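Local coordinates for DUF1893 domain-containing protein (Thermotoga maritima, PDB 1VK9), which is of unknown function but has a cytidine deaminase-like fold, binds zinc and is ADP-ribosylated, at residues Leu32-Tyr35 with Ser39-Glu42; Ala75-Leu80 with Glu138-Ile143; Leu99-Glu102 with Ser106-Tyr109. One frame throughout, in Å; residues are numbered along the deposited sequence.

Interaction 1 (Leu32-Tyr35 with Ser39-Glu42); sequences LLAY and SIFE
A classic beta bulge interrupts this antiparallel hairpin: Ile-40 and Phe-41 both face the single residue Ala-34, and their backbone amides converge on its carbonyl oxygen. The bond from Ile-40 N to Ala-34 O is 2.8 Å and nearly straight (167° at the hydrogen), whereas Phe-41 N reaches the same oxygen only weakly, at 3.4 Å. In return Ala-34 N donates to Phe-41 O at 3.0 Å. The extra residue shifts the register by one, and Tyr-35 consequently lies opposite Ser-39 in a non-hydrogen-bonded pair.

The hairpin supplies two neighbouring strands of the mixed sheet in this cytidine deaminase-like fold. Leu-33, Tyr-35, Ser-39 and Glu-42 share one face, where helix 15-27 packs on Leu-33 and Tyr-35. Here the side chains of Leu-33 and Glu-42 run side by side, CD1 of the leucine 3.8 Å from CG of the glutamate. The carboxylate is gripped at both oxygens: Ser-39 OG donates to Glu-42 OE2 on its anti side at 2.7 Å, 24° out of the carboxylate plane, while OE1 makes a salt bridge with Lys-28.

Bulged Ile-40 places CG1 between its backbone N and carbonyl carbon (chi1 62°), which carries that atom to 3.8 Å from Ala-34 CB. Farther along, toward helix 49-57, Leu-32 and the Phe-41 ring slant across each other, with CD2 of Leu-32 3.9 Å from CE1 of Phe-41.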
ATOM      1  N   LEU A  32       6.609  -4.362  -5.112  1.00 35.34           N
ATOM      2  CA  LEU A  32       5.990  -3.040  -4.997  1.00 33.78           C
ATOM      3  C   LEU A  32       6.271  -2.213  -6.253  1.00 32.67           C
ATOM      4  O   LEU A  32       7.365  -2.251  -6.808  1.00 34.78           O
ATOM      5  CB  LEU A  32       6.520  -2.307  -3.768  1.00 33.41           C
ATOM      6  CG  LEU A  32       5.981  -0.928  -3.366  1.00 36.08           C
ATOM      7  CD1 LEU A  32       4.468  -0.918  -3.225  1.00 33.87           C
ATOM      8  CD2 LEU A  32       6.622  -0.473  -2.060  1.00 35.42           C
ATOM      9  N   LEU A  33       5.274  -1.470  -6.704  1.00 31.38           N
ATOM     10  CA  LEU A  33       5.429  -0.604  -7.863  1.00 29.33           C
ATOM     11  C   LEU A  33       4.553   0.632  -7.686  1.00 31.81           C
ATOM     12  O   LEU A  33       3.388   0.507  -7.256  1.00 32.76           O
ATOM     13  CB  LEU A  33       5.031  -1.353  -9.133  1.00 26.78           C
ATOM     14  CG  LEU A  33       4.845  -0.548 -10.416  1.00 18.05           C
ATOM     15  CD1 LEU A  33       6.163  -0.070 -10.944  1.00 20.18           C
ATOM     16  CD2 LEU A  33       4.175  -1.405 -11.444  1.00 23.21           C
ATOM     17  N   ALA A  34       5.105   1.816  -7.979  1.00 30.48           N
ATOM     18  CA  ALA A  34       4.267   3.003  -8.157  1.00 31.00           C
ATOM     19  C   ALA A  34       4.349   3.450  -9.614  1.00 32.21           C
ATOM     20  O   ALA A  34       5.443   3.521 -10.192  1.00 33.50           O
ATOM     21  CB  ALA A  34       4.654   4.093  -7.218  1.00 30.44           C
ATOM     22  N   TYR A  35       3.185   3.715 -10.209  1.00 32.51           N
ATOM     23  CA  TYR A  35       3.068   3.935 -11.653  1.00 33.18           C
ATOM     24  C   TYR A  35       2.195   5.153 -12.021  1.00 35.85           C
ATOM     25  O   TYR A  35       1.095   5.339 -11.479  1.00 36.96           O
ATOM     26  CB  TYR A  35       2.535   2.669 -12.308  1.00 29.95           C
ATOM     27  CG  TYR A  35       2.500   2.675 -13.823  1.00 30.58           C
ATOM     28  CD1 TYR A  35       3.629   2.324 -14.578  1.00 29.17           C
ATOM     29  CD2 TYR A  35       1.330   3.000 -14.510  1.00 28.11           C
ATOM     30  CE1 TYR A  35       3.591   2.307 -15.975  1.00 25.78           C
ATOM     31  CE2 TYR A  35       1.285   2.988 -15.904  1.00 30.21           C
ATOM     32  CZ  TYR A  35       2.420   2.642 -16.630  1.00 29.97           C
ATOM     33  OH  TYR A  35       2.360   2.628 -18.008  1.00 30.04           O
ATOM     34  N   SER A  39       6.847   4.056 -14.887  1.00 34.18           N
ATOM     35  CA  SER A  39       7.188   3.480 -13.586  1.00 32.78           C
ATOM     36  C   SER A  39       8.010   4.475 -12.739  1.00 32.49           C
ATOM     37  O   SER A  39       9.047   4.949 -13.193  1.00 32.94           O
ATOM     38  CB  SER A  39       7.946   2.164 -13.811  1.00 31.35           C
ATOM     39  OG  SER A  39       8.849   1.890 -12.767  1.00 26.87           O
ATOM     40  N   ILE A  40       7.560   4.806 -11.525  1.00 30.59           N
ATOM     41  CA  ILE A  40       8.309   5.791 -10.718  1.00 28.62           C
ATOM     42  C   ILE A  40       9.043   5.260  -9.480  1.00 28.60           C
ATOM     43  O   ILE A  40       9.949   5.929  -8.951  1.00 26.58           O
ATOM     44  CB  ILE A  40       7.455   7.026 -10.369  1.00 27.77           C
ATOM     45  CG1 ILE A  40       6.240   6.663  -9.529  1.00 21.88           C
ATOM     46  CG2 ILE A  40       7.061   7.771 -11.643  1.00 32.38           C
ATOM     47  CD1 ILE A  40       5.380   7.880  -9.187  1.00 11.36           C
ATOM     48  N   PHE A  41       8.644   4.065  -9.043  1.00 28.96           N
ATOM     49  CA  PHE A  41       9.304   3.328  -7.969  1.00 29.63           C
ATOM     50  C   PHE A  41       9.102   1.834  -8.219  1.00 30.99           C
ATOM     51  O   PHE A  41       7.989   1.380  -8.471  1.00 33.21           O
ATOM     52  CB  PHE A  41       8.741   3.713  -6.584  1.00 30.68           C
ATOM     53  CG  PHE A  41       9.435   3.017  -5.439  1.00 33.27           C
ATOM     54  CD1 PHE A  41       8.999   1.768  -4.992  1.00 36.42           C
ATOM     55  CD2 PHE A  41      10.550   3.583  -4.835  1.00 32.65           C
ATOM     56  CE1 PHE A  41       9.662   1.095  -3.958  1.00 30.00           C
ATOM     57  CE2 PHE A  41      11.211   2.924  -3.789  1.00 31.52           C
ATOM     58  CZ  PHE A  41      10.766   1.673  -3.358  1.00 26.84           C
ATOM     59  N   GLU A  42      10.185   1.075  -8.131  1.00 31.49           N
ATOM     60  CA  GLU A  42      10.173  -0.371  -8.334  1.00 30.72           C
ATOM     61  C   GLU A  42      10.982  -0.993  -7.200  1.00 31.28           C
ATOM     62  O   GLU A  42      12.101  -0.526  -6.910  1.00 30.93           O
ATOM     63  CB  GLU A  42      10.817  -0.736  -9.691  1.00 29.12           C
ATOM     64  CG  GLU A  42       9.927  -0.495 -10.904  1.00 30.30           C
ATOM     65  CD  GLU A  42      10.561  -0.901 -12.227  1.00 40.49           C
ATOM     66  OE1 GLU A  42      11.546  -1.675 -12.225  1.00 49.65           O
ATOM     67  OE2 GLU A  42      10.066  -0.455 -13.288  1.00 41.45           O
TER

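Interaction 2 (Ala75-Leu80 with Glu138-Ile143); sequences AASFLL and EEIIRI
Two helices of the cytidine deaminase-like fold, 73-82 and the C-terminal 137-145, cross here through Ser-77 and Phe-78 on one and Ile-140 and Ile-141 on the other. The axes of the short segments approach to 8.6 Å and cross at -112°, a steep crossing that concentrates the buried contact on these four side chains.

Ile-141 has the largest share of the contact: CG1 and CG2 both meet Phe-78, and CD1 goes on to Ser-77. With CG1 anti to its carbonyl carbon (chi1 -74°), that methylene comes over one face of the Phe-78 ring as a CH-pi contact, 3.8 Å from the centroid and 14° off the ring normal. The CG2 methyl reaches the same ring farther out, 3.7 Å from Phe-78 CE1. Phe-55 of helix 49-57 meets Phe-78 edge-to-face and also touches Ile-141, drawing a third helix into the cluster.

Ser-77 offers a small group to Ile-140. Its OG sits 3.4 Å from CG2 and 3.6 Å from CD1 of Ile-140, amid hydrocarbon, but the hydroxyl is satisfied within its own helix by a hydrogen bond with the carbonyl oxygen of Lys-73. The two segments thus meet by van der Waals and CH-pi contact. Near the start of helix 137-145, Asp-136 accepts a hydrogen bond from the backbone N of Glu-139. Between the two helix backbones, the CD1 methyl at the tip of Ile-141 comes to 3.4 Å from Ser-77 O.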
ATOM      1  N   ALA A  75       1.263  -1.582   5.839  1.00 34.70           N
ATOM      2  CA  ALA A  75       1.400  -1.002   4.489  1.00 30.62           C
ATOM      3  C   ALA A  75       0.221  -0.121   4.111  1.00 31.44           C
ATOM      4  O   ALA A  75       0.395   0.935   3.488  1.00 32.46           O
ATOM      5  CB  ALA A  75       1.583  -2.081   3.449  1.00 28.05           C
ATOM      6  N   ALA A  76      -0.989  -0.548   4.473  1.00 31.17           N
ATOM      7  CA  ALA A  76      -2.176   0.264   4.202  1.00 30.02           C
ATOM      8  C   ALA A  76      -2.007   1.679   4.783  1.00 31.39           C
ATOM      9  O   ALA A  76      -2.302   2.661   4.110  1.00 33.30           O
ATOM     10  CB  ALA A  76      -3.415  -0.398   4.747  1.00 27.92           C
ATOM     11  N   SER A  77      -1.490   1.772   6.007  1.00 30.78           N
ATOM     12  CA  SER A  77      -1.287   3.054   6.661  1.00 30.50           C
ATOM     13  C   SER A  77      -0.330   3.937   5.874  1.00 31.57           C
ATOM     14  O   SER A  77      -0.618   5.115   5.613  1.00 32.42           O
ATOM     15  CB  SER A  77      -0.781   2.864   8.089  1.00 30.37           C
ATOM     16  OG  SER A  77      -1.768   2.243   8.890  1.00 30.78           O
ATOM     17  N   PHE A  78       0.814   3.380   5.494  1.00 31.97           N
ATOM     18  CA  PHE A  78       1.775   4.141   4.703  1.00 30.90           C
ATOM     19  C   PHE A  78       1.133   4.598   3.389  1.00 30.69           C
ATOM     20  O   PHE A  78       1.147   5.793   3.053  1.00 30.47           O
ATOM     21  CB  PHE A  78       3.021   3.315   4.441  1.00 29.68           C
ATOM     22  CG  PHE A  78       3.972   3.279   5.595  1.00 29.64           C
ATOM     23  CD1 PHE A  78       4.855   4.323   5.817  1.00 30.20           C
ATOM     24  CD2 PHE A  78       3.991   2.208   6.456  1.00 24.68           C
ATOM     25  CE1 PHE A  78       5.725   4.294   6.883  1.00 26.39           C
ATOM     26  CE2 PHE A  78       4.869   2.173   7.518  1.00 26.63           C
ATOM     27  CZ  PHE A  78       5.728   3.219   7.735  1.00 26.91           C
ATOM     28  N   LEU A  79       0.534   3.648   2.678  1.00 29.15           N
ATOM     29  CA  LEU A  79      -0.068   3.941   1.401  1.00 28.88           C
ATOM     30  C   LEU A  79      -1.216   4.978   1.550  1.00 29.19           C
ATOM     31  O   LEU A  79      -1.317   5.899   0.732  1.00 29.79           O
ATOM     32  CB  LEU A  79      -0.492   2.640   0.711  1.00 28.79           C
ATOM     33  CG  LEU A  79       0.646   1.678   0.302  1.00 30.07           C
ATOM     34  CD1 LEU A  79       0.113   0.341  -0.237  1.00 18.96           C
ATOM     35  CD2 LEU A  79       1.619   2.303  -0.705  1.00 12.69           C
ATOM     36  N   LEU A  80      -2.036   4.862   2.602  1.00 26.10           N
ATOM     37  CA  LEU A  80      -3.144   5.801   2.820  1.00 26.26           C
ATOM     38  C   LEU A  80      -2.626   7.223   2.959  1.00 28.35           C
ATOM     39  O   LEU A  80      -3.186   8.168   2.373  1.00 30.23           O
ATOM     40  CB  LEU A  80      -3.954   5.455   4.066  1.00 23.32           C
ATOM     41  CG  LEU A  80      -5.054   4.397   3.930  1.00 28.90           C
ATOM     42  CD1 LEU A  80      -5.851   4.327   5.215  1.00 37.04           C
ATOM     43  CD2 LEU A  80      -5.977   4.665   2.776  1.00 22.22           C
ATOM     44  N   GLU A 138      -1.495   7.439  11.050  1.00 33.18           N
ATOM     45  CA  GLU A 138      -0.326   8.227  11.417  1.00 32.09           C
ATOM     46  C   GLU A 138       0.400   7.627  12.631  1.00 29.71           C
ATOM     47  O   GLU A 138       1.606   7.537  12.611  1.00 30.55           O
ATOM     48  CB  GLU A 138      -0.664   9.740  11.589  1.00 35.00           C
ATOM     49  CG  GLU A 138       0.370  10.720  10.995  1.00 36.55           C
ATOM     50  N   GLU A 139      -0.318   7.191  13.665  1.00 29.00           N
ATOM     51  CA  GLU A 139       0.322   6.540  14.813  1.00 29.66           C
ATOM     52  C   GLU A 139       1.032   5.260  14.342  1.00 30.64           C
ATOM     53  O   GLU A 139       2.136   4.962  14.787  1.00 33.65           O
ATOM     54  CB  GLU A 139      -0.674   6.249  15.965  1.00 31.09           C
ATOM     55  CG  GLU A 139      -0.696   7.263  17.118  1.00 35.51           C
ATOM     56  N   ILE A 140       0.415   4.526  13.424  1.00 29.09           N
ATOM     57  CA  ILE A 140       0.996   3.300  12.889  1.00 26.65           C
ATOM     58  C   ILE A 140       2.318   3.503  12.129  1.00 27.76           C
ATOM     59  O   ILE A 140       3.311   2.847  12.437  1.00 29.19           O
ATOM     60  CB  ILE A 140      -0.064   2.551  12.049  1.00 27.85           C
ATOM     61  CG1 ILE A 140      -1.188   2.031  12.977  1.00 27.45           C
ATOM     62  CG2 ILE A 140       0.561   1.423  11.253  1.00 18.64           C
ATOM     63  CD1 ILE A 140      -2.315   1.331  12.302  1.00 18.17           C
ATOM     64  N   ILE A 141       2.320   4.395  11.143  1.00 27.65           N
ATOM     65  CA  ILE A 141       3.522   4.869  10.457  1.00 26.85           C
ATOM     66  C   ILE A 141       4.643   5.242  11.478  1.00 30.61           C
ATOM     67  O   ILE A 141       5.781   4.788  11.380  1.00 33.21           O
ATOM     68  CB  ILE A 141       3.144   6.107   9.559  1.00 24.74           C
ATOM     69  CG1 ILE A 141       2.378   5.677   8.309  1.00 26.55           C
ATOM     70  CG2 ILE A 141       4.370   6.889   9.112  1.00 22.00           C
ATOM     71  CD1 ILE A 141       1.451   6.733   7.720  1.00 15.93           C
ATOM     72  N   ARG A 142       4.323   6.074  12.455  1.00 31.11           N
ATOM     73  CA  ARG A 142       5.297   6.450  13.460  1.00 32.17           C
ATOM     74  C   ARG A 142       5.895   5.187  14.151  1.00 31.65           C
ATOM     75  O   ARG A 142       7.108   5.020  14.176  1.00 34.02           O
ATOM     76  CB  ARG A 142       4.702   7.507  14.425  1.00 30.84           C
ATOM     77  CG  ARG A 142       5.325   7.565  15.870  1.00 51.84           C
ATOM     78  CD  ARG A 142       5.030   8.868  16.692  1.00 65.31           C
ATOM     79  NE  ARG A 142       4.804  10.010  15.801  1.00 75.42           N
ATOM     80  CZ  ARG A 142       3.613  10.421  15.362  1.00 79.66           C
ATOM     81  NH1 ARG A 142       2.499   9.806  15.751  1.00 83.43           N
ATOM     82  NH2 ARG A 142       3.533  11.462  14.538  1.00 77.58           N
ATOM     83  N   ILE A 143       5.071   4.283  14.674  1.00 31.25           N
ATOM     84  CA  ILE A 143       5.619   3.123  15.371  1.00 30.55           C
ATOM     85  C   ILE A 143       6.402   2.205  14.434  1.00 31.95           C
ATOM     86  O   ILE A 143       7.442   1.674  14.833  1.00 33.79           O
ATOM     87  CB  ILE A 143       4.549   2.332  16.195  1.00 30.89           C
ATOM     88  CG1 ILE A 143       5.220   1.608  17.373  1.00 31.75           C
ATOM     89  CG2 ILE A 143       3.821   1.318  15.332  1.00 24.43           C
ATOM     90  CD1 ILE A 143       4.261   0.945  18.390  1.00 35.06           C
TER

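Interaction 3 (Leu99-Glu102 with Ser106-Tyr109); sequences LMNE and SFSY. With ZN (zinc ion), chain B.
Glu-102 chelates a zinc ion through both carboxylate oxygens, OE1 at 2.2 Å and OE2 at 2.5 Å, at the end of helix 94-102, where the preceding Met-100 and Asn-101 pack against the ring of Phe-107. These contacts join the helix to strand 107-109 within a beta-alpha-beta unit. The amide oxygen of Asn-101 meets the ring at its edge, near the ring plane, with OD1 3.3 Å from CE1 and 3.6 Å from CZ of Phe-107. The amide and ring planes are turned 46° apart.

Met-100, present as selenomethionine, comes obliquely to the same ring in a Met-aromatic contact: SE lies 5.1 Å from the centroid, 30° off the normal, while the terminal methyl CE packs 3.4 Å from Phe-107 CG. The bends in the methionine chain at chi2 and chi3 bring CE back toward the root of the ring. Ile-92 of the central strand 86-93 touches both side chains.

On strand 107-109, Ser-108 OG is hydrogen-bonded with both His-86 NE2 and His-88 ND1, the latter residue a zinc ligand. One helix end thus serves two purposes: apolar and weakly polar contacts with a single aromatic ring hold it to the strand, while the next residue, Glu-102, holds the metal.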
ATOM      1  N   LEU A  99      -9.658  -0.877   6.832  1.00 33.36           N
ATOM      2  CA  LEU A  99      -9.062   0.437   7.030  1.00 33.18           C
ATOM      3  C   LEU A  99      -9.253   1.307   5.810  1.00 34.36           C
ATOM      4  O   LEU A  99      -9.678   2.461   5.923  1.00 36.25           O
ATOM      5  CB  LEU A  99      -7.574   0.330   7.355  1.00 31.93           C
ATOM      6  CG  LEU A  99      -6.863   1.607   7.810  1.00 28.63           C
ATOM      7  CD1 LEU A  99      -7.444   2.172   9.097  1.00 19.38           C
ATOM      8  CD2 LEU A  99      -5.404   1.267   8.013  1.00 32.80           C
HETATM    9  N   MSE A 100      -8.949   0.745   4.647  1.00 32.27           N
HETATM   10  CA  MSE A 100      -9.063   1.489   3.408  1.00 32.54           C
HETATM   11  C   MSE A 100     -10.489   1.859   3.085  1.00 31.11           C
HETATM   12  O   MSE A 100     -10.710   2.934   2.537  1.00 31.00           O
HETATM   13  CB  MSE A 100      -8.436   0.703   2.276  1.00 35.98           C
HETATM   14  CG  MSE A 100      -7.065   0.278   2.668  1.00 46.90           C
HETATM   15 SE   MSE A 100      -5.756   0.482   1.302  1.00 72.58          SE
HETATM   16  CE  MSE A 100      -6.140  -1.123   0.312  1.00 64.15           C
ATOM     17  N   ASN A 101     -11.451   1.001   3.443  1.00 27.95           N
ATOM     18  CA  ASN A 101     -12.838   1.408   3.350  1.00 29.13           C
ATOM     19  C   ASN A 101     -13.187   2.555   4.279  1.00 28.64           C
ATOM     20  O   ASN A 101     -13.903   3.452   3.884  1.00 28.93           O
ATOM     21  CB  ASN A 101     -13.814   0.245   3.528  1.00 32.22           C
ATOM     22  CG  ASN A 101     -13.749  -0.745   2.371  1.00 41.59           C
ATOM     23  OD1 ASN A 101     -13.635  -0.355   1.195  1.00 45.18           O
ATOM     24  ND2 ASN A 101     -13.772  -2.041   2.700  1.00 52.25           N
ATOM     25  N   GLU A 102     -12.672   2.545   5.507  1.00 27.58           N
ATOM     26  CA  GLU A 102     -12.978   3.619   6.440  1.00 24.28           C
ATOM     27  C   GLU A 102     -12.506   4.952   5.826  1.00 25.49           C
ATOM     28  O   GLU A 102     -13.120   6.023   6.047  1.00 23.93           O
ATOM     29  CB  GLU A 102     -12.296   3.351   7.795  1.00 23.16           C
ATOM     30  CG  GLU A 102     -12.470   4.464   8.830  1.00 22.23           C
ATOM     31  CD  GLU A 102     -11.622   4.308  10.075  1.00 22.23           C
ATOM     32  OE1 GLU A 102     -10.745   3.440  10.115  1.00 27.45           O
ATOM     33  OE2 GLU A 102     -11.837   5.047  11.055  1.00 28.05           O
ATOM     34  N   SER A 106      -9.492   4.189  -2.906  1.00 31.02           N
ATOM     35  CA  SER A 106      -9.870   3.291  -3.995  1.00 28.47           C
ATOM     36  C   SER A 106      -8.855   2.172  -4.090  1.00 29.23           C
ATOM     37  O   SER A 106      -7.648   2.417  -4.141  1.00 29.33           O
ATOM     38  CB  SER A 106      -9.933   4.046  -5.303  1.00 27.53           C
ATOM     39  OG  SER A 106      -9.904   3.142  -6.372  1.00 23.39           O
ATOM     40  N   PHE A 107      -9.331   0.936  -4.081  1.00 29.72           N
ATOM     41  CA  PHE A 107      -8.396  -0.181  -4.076  1.00 30.68           C
ATOM     42  C   PHE A 107      -9.054  -1.435  -4.661  1.00 29.54           C
ATOM     43  O   PHE A 107     -10.261  -1.504  -4.743  1.00 30.17           O
ATOM     44  CB  PHE A 107      -7.852  -0.427  -2.656  1.00 29.19           C
ATOM     45  CG  PHE A 107      -8.859  -1.049  -1.728  1.00 35.88           C
ATOM     46  CD1 PHE A 107      -9.763  -0.247  -1.028  1.00 37.07           C
ATOM     47  CD2 PHE A 107      -8.920  -2.441  -1.575  1.00 30.07           C
ATOM     48  CE1 PHE A 107     -10.724  -0.817  -0.182  1.00 43.96           C
ATOM     49  CE2 PHE A 107      -9.871  -3.017  -0.740  1.00 41.60           C
ATOM     50  CZ  PHE A 107     -10.782  -2.203  -0.030  1.00 39.86           C
ATOM     51  N   SER A 108      -8.249  -2.400  -5.084  1.00 27.39           N
ATOM     52  CA  SER A 108      -8.765  -3.650  -5.611  1.00 26.98           C
ATOM     53  C   SER A 108      -7.817  -4.733  -5.151  1.00 27.07           C
ATOM     54  O   SER A 108      -6.689  -4.417  -4.766  1.00 27.38           O
ATOM     55  CB  SER A 108      -8.866  -3.606  -7.143  1.00 24.97           C
ATOM     56  OG  SER A 108      -7.617  -3.273  -7.716  1.00 23.40           O
ATOM     57  N   TYR A 109      -8.266  -5.994  -5.174  1.00 25.96           N
ATOM     58  CA  TYR A 109      -7.446  -7.096  -4.679  1.00 27.47           C
ATOM     59  C   TYR A 109      -7.710  -8.417  -5.395  1.00 30.07           C
ATOM     60  O   TYR A 109      -8.758  -8.598  -5.993  1.00 33.75           O
ATOM     61  CB  TYR A 109      -7.589  -7.263  -3.158  1.00 27.01           C
ATOM     62  CG  TYR A 109      -9.003  -7.525  -2.644  1.00 27.41           C
ATOM     63  CD1 TYR A 109      -9.844  -6.443  -2.319  1.00 27.54           C
ATOM     64  CD2 TYR A 109      -9.493  -8.835  -2.463  1.00 14.94           C
ATOM     65  CE1 TYR A 109     -11.132  -6.632  -1.863  1.00 19.21           C
ATOM     66  CE2 TYR A 109     -10.793  -9.042  -1.988  1.00 19.52           C
ATOM     67  CZ  TYR A 109     -11.600  -7.919  -1.688  1.00 30.44           C
ATOM     68  OH  TYR A 109     -12.876  -8.037  -1.200  1.00 36.97           O
TER
HETATM   69 ZN    ZN B 140     -10.056   3.764  12.155  0.50 51.81          ZN

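From the N terminus, interaction 1 comes first and closes the short turn between strands 32-35 and 39-43. Strand 32-35 pairs with 65-68, which pairs with 86-93, which pairs with 107-109, and interactions 1 and 3 thereby reach the same sheet. Interaction 2 closes a much longer loop, from helix 73-82 to the C-terminal helix 137-145; nested within it, interaction 3 closes the short connection of residues 103-105 between helix 94-102 and strand 107-109. Interactions 2 and 3 meet directly: Leu-99 packs against Ser-77 and Leu-80, linking helix 94-102 to helix 73-82. Interaction 1 lies on the opposite side of the chain's centre from both, its own centre about 19 Å from each of theirs.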